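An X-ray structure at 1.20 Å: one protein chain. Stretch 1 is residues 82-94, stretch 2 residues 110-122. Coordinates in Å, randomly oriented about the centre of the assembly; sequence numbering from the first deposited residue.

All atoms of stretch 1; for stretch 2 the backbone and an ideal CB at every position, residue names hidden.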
# COMPACT_ATOMS: atom_id res chain seq x y z
N ILE A 82 -7.43 -4.37 -12.77
CA ILE A 82 -7.00 -5.13 -11.59
C ILE A 82 -7.69 -4.64 -10.31
O ILE A 82 -7.99 -5.43 -9.42
CB ILE A 82 -5.45 -5.15 -11.44
CG1 ILE A 82 -5.01 -6.20 -10.42
CG2 ILE A 82 -4.89 -3.76 -11.09
CD1 ILE A 82 -3.52 -6.50 -10.45
N PHE A 83 -7.98 -3.34 -10.24
CA PHE A 83 -8.62 -2.76 -9.06
C PHE A 83 -10.12 -3.03 -8.98
O PHE A 83 -10.76 -2.65 -8.01
CB PHE A 83 -8.33 -1.26 -8.96
CG PHE A 83 -6.94 -0.95 -8.51
CD1 PHE A 83 -6.49 -1.36 -7.25
CD2 PHE A 83 -6.07 -0.25 -9.34
CE1 PHE A 83 -5.20 -1.07 -6.83
CE2 PHE A 83 -4.78 0.05 -8.92
CZ PHE A 83 -4.34 -0.37 -7.67
N GLN A 84 -10.67 -3.68 -10.00
CA GLN A 84 -12.07 -4.07 -9.98
C GLN A 84 -12.26 -5.51 -9.51
O GLN A 84 -13.40 -5.96 -9.31
CB GLN A 84 -12.70 -3.85 -11.36
CG GLN A 84 -13.12 -2.41 -11.60
CD GLN A 84 -14.42 -2.06 -10.89
OE1 GLN A 84 -14.42 -1.36 -9.88
NE2 GLN A 84 -15.52 -2.57 -11.42
N GLU A 85 -11.16 -6.22 -9.31
CA GLU A 85 -11.21 -7.64 -8.94
C GLU A 85 -11.72 -7.86 -7.53
O GLU A 85 -11.50 -7.04 -6.63
CB GLU A 85 -9.84 -8.29 -9.13
CG GLU A 85 -9.44 -8.36 -10.59
CD GLU A 85 -8.10 -9.03 -10.83
OE1 GLU A 85 -7.51 -9.57 -9.88
OE2 GLU A 85 -7.65 -9.01 -11.99
N ASP A 86 -12.40 -8.98 -7.35
CA ASP A 86 -13.01 -9.38 -6.08
C ASP A 86 -11.94 -10.02 -5.19
O ASP A 86 -11.96 -11.23 -4.94
CB ASP A 86 -14.16 -10.35 -6.38
CG ASP A 86 -14.87 -10.83 -5.13
OD1 ASP A 86 -15.04 -10.04 -4.18
OD2 ASP A 86 -15.28 -12.02 -5.11
N LYS A 87 -11.02 -9.19 -4.71
CA LYS A 87 -9.85 -9.65 -3.95
C LYS A 87 -9.54 -8.69 -2.82
O LYS A 87 -10.07 -7.58 -2.78
CB LYS A 87 -8.64 -9.75 -4.89
CG LYS A 87 -8.76 -10.88 -5.91
CD LYS A 87 -7.57 -10.97 -6.83
CE LYS A 87 -7.66 -12.20 -7.73
NZ LYS A 87 -6.54 -12.23 -8.70
N LYS A 88 -8.69 -9.12 -1.89
CA LYS A 88 -8.14 -8.24 -0.87
C LYS A 88 -6.91 -7.52 -1.42
O LYS A 88 -6.02 -8.15 -2.00
CB LYS A 88 -7.78 -9.03 0.41
CG LYS A 88 -7.16 -8.15 1.50
CD LYS A 88 -6.98 -8.86 2.84
CE LYS A 88 -8.26 -8.83 3.66
NZ LYS A 88 -8.05 -9.26 5.07
N PHE A 89 -6.87 -6.21 -1.24
CA PHE A 89 -5.76 -5.38 -1.71
C PHE A 89 -4.86 -5.00 -0.56
O PHE A 89 -5.30 -4.34 0.39
CB PHE A 89 -6.29 -4.14 -2.45
CG PHE A 89 -6.96 -4.48 -3.74
CD1 PHE A 89 -6.25 -4.45 -4.93
CD2 PHE A 89 -8.28 -4.90 -3.76
CE1 PHE A 89 -6.86 -4.80 -6.12
CE2 PHE A 89 -8.91 -5.25 -4.95
CZ PHE A 89 -8.19 -5.21 -6.13
N VAL A 90 -3.62 -5.46 -0.63
CA VAL A 90 -2.63 -5.24 0.40
C VAL A 90 -1.59 -4.26 -0.14
O VAL A 90 -0.82 -4.60 -1.04
CB VAL A 90 -1.96 -6.57 0.81
CG1 VAL A 90 -0.86 -6.34 1.84
CG2 VAL A 90 -3.00 -7.56 1.32
N PHE A 91 -1.57 -3.05 0.42
CA PHE A 91 -0.68 -2.00 -0.06
C PHE A 91 0.61 -2.00 0.72
O PHE A 91 0.60 -2.26 1.92
CB PHE A 91 -1.36 -0.63 0.07
CG PHE A 91 -2.60 -0.50 -0.77
CD1 PHE A 91 -2.52 -0.04 -2.08
CD2 PHE A 91 -3.85 -0.86 -0.26
CE1 PHE A 91 -3.66 0.07 -2.87
CE2 PHE A 91 -4.99 -0.75 -1.04
CZ PHE A 91 -4.89 -0.29 -2.35
N TYR A 92 1.72 -1.71 0.06
CA TYR A 92 2.98 -1.55 0.79
C TYR A 92 3.85 -0.45 0.22
O TYR A 92 3.81 -0.15 -0.97
CB TYR A 92 3.76 -2.86 0.92
CG TYR A 92 4.53 -3.30 -0.30
CD1 TYR A 92 5.89 -3.04 -0.42
CD2 TYR A 92 3.90 -4.01 -1.32
CE1 TYR A 92 6.61 -3.46 -1.54
CE2 TYR A 92 4.61 -4.43 -2.44
CZ TYR A 92 5.96 -4.16 -2.53
OH TYR A 92 6.67 -4.60 -3.64
N CYS A 93 4.63 0.15 1.11
CA CYS A 93 5.58 1.19 0.74
C CYS A 93 6.91 0.83 1.40
O CYS A 93 7.13 -0.34 1.74
CB CYS A 93 5.08 2.57 1.17
SG CYS A 93 4.76 2.75 2.95
N ALA A 94 7.81 1.79 1.57
CA ALA A 94 9.12 1.50 2.17
C ALA A 94 9.08 1.25 3.68
O ALA A 94 9.80 0.37 4.18
CB ALA A 94 10.13 2.60 1.84
N UNK A 110 -14.30 3.06 -1.57
CA UNK A 110 -15.15 1.88 -1.65
C UNK A 110 -14.42 0.57 -1.93
O UNK A 110 -15.05 -0.49 -1.92
CB UNK A 110 -16.20 2.10 -2.74
N UNK A 111 -13.11 0.61 -2.17
CA UNK A 111 -12.34 -0.62 -2.36
C UNK A 111 -12.37 -1.43 -1.06
O UNK A 111 -12.16 -0.87 0.01
CB UNK A 111 -10.90 -0.31 -2.78
N UNK A 112 -12.64 -2.73 -1.16
CA UNK A 112 -12.83 -3.58 0.02
C UNK A 112 -12.54 -5.03 -0.33
O UNK A 112 -12.95 -5.48 -1.39
CB UNK A 112 -14.25 -3.44 0.57
N UNK A 113 -11.87 -5.77 0.57
CA UNK A 113 -11.18 -5.34 1.77
C UNK A 113 -9.76 -4.87 1.45
O UNK A 113 -9.18 -5.33 0.46
CB UNK A 113 -11.15 -6.48 2.80
N UNK A 114 -9.23 -3.97 2.27
CA UNK A 114 -7.87 -3.49 2.06
C UNK A 114 -7.04 -3.66 3.33
O UNK A 114 -7.58 -3.78 4.44
CB UNK A 114 -7.88 -2.02 1.62
N UNK A 115 -5.73 -3.65 3.15
CA UNK A 115 -4.80 -3.72 4.26
C UNK A 115 -3.49 -3.09 3.83
O UNK A 115 -3.29 -2.79 2.66
CB UNK A 115 -4.59 -5.16 4.72
N UNK A 116 -2.60 -2.89 4.79
CA UNK A 116 -1.23 -2.53 4.45
C UNK A 116 -0.27 -3.34 5.31
O UNK A 116 -0.68 -3.95 6.30
CB UNK A 116 -0.99 -1.03 4.64
N UNK A 117 0.99 -3.39 4.89
CA UNK A 117 2.00 -4.21 5.56
C UNK A 117 2.74 -3.39 6.62
O UNK A 117 3.42 -2.41 6.30
CB UNK A 117 2.99 -4.78 4.54
N UNK A 118 2.63 -3.82 7.87
CA UNK A 118 3.34 -3.17 8.96
C UNK A 118 4.84 -3.08 8.67
O UNK A 118 5.48 -4.07 8.31
CB UNK A 118 3.10 -3.92 10.27
N UNK A 119 5.37 -1.87 8.80
CA UNK A 119 6.79 -1.61 8.61
C UNK A 119 7.27 -1.61 7.17
O UNK A 119 8.45 -1.41 6.91
CB UNK A 119 7.59 -2.65 9.39
N UNK A 120 6.37 -1.85 6.22
CA UNK A 120 6.70 -1.75 4.81
C UNK A 120 7.72 -2.75 4.31
O UNK A 120 7.99 -3.78 4.95
CB UNK A 120 7.21 -0.34 4.52
N UNK A 121 8.31 -2.43 3.16
CA UNK A 121 9.30 -3.29 2.54
C UNK A 121 10.57 -3.38 3.39
O UNK A 121 11.25 -4.40 3.36
CB UNK A 121 9.64 -2.78 1.14
N UNK A 122 10.88 -2.33 4.15
CA UNK A 122 12.02 -2.36 5.06
C UNK A 122 11.92 -3.49 6.07
O UNK A 122 12.87 -4.27 6.26
CB UNK A 122 12.14 -1.02 5.79

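Position 110 has a phi of 117°, which by itself favours glycine, and nothing of stretch 1 lies near its ideal CB. It is Gly110, closing a helix in a Schellman motif.

At 111 CA-to-CB points toward stretch 1, and the ideal CB stands 5.4 Å from Phe89 CD2, leaving room for a branched or long apolar chain among three aromatic rings. Leu111 fills it: CD2 lies over one face of the Phe89 ring, 3.7 Å from Phe89 CG, and meets the edge of Phe91, 4.0 Å from CZ.

Position 112 points away into space free of stretch 1, so many polar chains would suit. It is Lys112, whose NZ makes a weak hydrogen bond to Gly110 O.

At 113 the peptide bond before it is cis, a strong hint of proline, and the ideal CB is 3.8 Å from Lys88 CE. Pro113 packs its CG 3.7 Å from that same Lys88 CE, while its O accepts from Phe89 N at 3.0 Å, opening the parallel ladder.

Position 114 pairs with Phe89, its CB on the face that carries Phe89 and Phe91; a compact apolar or beta-branched residue would fit. Val114 sets CG1 4.1 Å from Phe91 CE2.

At 115 the ideal CB turns to the other face, 4.5 Å from Val90 CG2, where small or medium apolar chains are plausible. Ala115 is the small answer; its backbone does more, N donating to Phe89 O (2.9 Å) and O accepting from Phe91 N (2.8 Å).

At 116 the ideal CB is 3.4 Å from Phe91 O, but the side chain can lead outward, so stretch 1 leaves the choice broad. His116 takes chi1 p, and its end leads away.

Position 117 lies beside Val90 CG1 and Tyr92 CB, asking for a sizeable aliphatic chain. Ile117 brings CG1 to 3.6 Å from Val90 CG1 and CD1 to 3.8 Å from Tyr92 CB. A water joins its O (2.7 Å) to Cys93 N (3.3 Å).

Position 118 is unconstrained by stretch 1; Glu118 sits in a type II turn, where 119, with phi 75°, favours the deposited Gly119.

At 120 an ideal CB would clash, 2.6 Å from Ala94 C, and phi is positive: Gly120 fits on both counts.

At 121 the ideal CB is 4.1 Å from Tyr92 CD1, suiting a large apolar chain. Phe121 places CD1 3.9 Å from Tyr92 CE1, and its N donates to Cys93 O (2.8 Å).

At 122 the ideal CB would be tight, 3.2 Å from Ala94 O, favouring a small residue; Gly122 N donates to that Ala94 O at 2.9 Å.

Stretch 2, residues 110-122: GLKPVAHIEGGFG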
# COMPACT_ATOMS: atom_id res chain seq x y z
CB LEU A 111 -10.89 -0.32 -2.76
CG LEU A 111 -10.14 -1.44 -3.49
CD1 LEU A 111 -10.66 -1.60 -4.90
CD2 LEU A 111 -8.64 -1.17 -3.54
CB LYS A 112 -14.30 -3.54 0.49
CG LYS A 112 -14.80 -2.28 1.13
CD LYS A 112 -16.27 -2.46 1.50
CE LYS A 112 -16.96 -1.15 1.84
NZ LYS A 112 -17.00 -0.22 0.68
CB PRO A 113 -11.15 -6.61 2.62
CG PRO A 113 -11.11 -7.71 1.63
CD PRO A 113 -11.81 -7.24 0.40
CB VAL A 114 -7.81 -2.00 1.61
CG1 VAL A 114 -8.66 -1.76 0.37
CG2 VAL A 114 -8.23 -1.06 2.71
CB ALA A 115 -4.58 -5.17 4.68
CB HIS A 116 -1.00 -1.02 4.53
CG HIS A 116 -0.63 -0.51 5.89
ND1 HIS A 116 -1.41 -0.71 7.01
CD2 HIS A 116 0.44 0.21 6.29
CE1 HIS A 116 -0.82 -0.14 8.05
NE2 HIS A 116 0.30 0.42 7.64
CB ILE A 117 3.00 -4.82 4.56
CG1 ILE A 117 2.26 -5.64 3.49
CG2 ILE A 117 4.04 -5.69 5.29
CD1 ILE A 117 3.15 -6.32 2.45
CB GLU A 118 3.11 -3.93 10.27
CG GLU A 118 3.55 -3.16 11.52
CD GLU A 118 3.03 -3.77 12.82
OE1 GLU A 118 2.69 -4.97 12.82
OE2 GLU A 118 2.97 -3.04 13.83
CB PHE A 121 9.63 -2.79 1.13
CG PHE A 121 10.40 -3.78 0.32
CD1 PHE A 121 9.82 -4.99 -0.05
CD2 PHE A 121 11.71 -3.52 -0.07
CE1 PHE A 121 10.54 -5.92 -0.81
CE2 PHE A 121 12.42 -4.44 -0.82
CZ PHE A 121 11.84 -5.64 -1.20
O HOH W 1 -13.68 -8.66 -2.28
O HOH W 2 3.62 -1.22 3.90
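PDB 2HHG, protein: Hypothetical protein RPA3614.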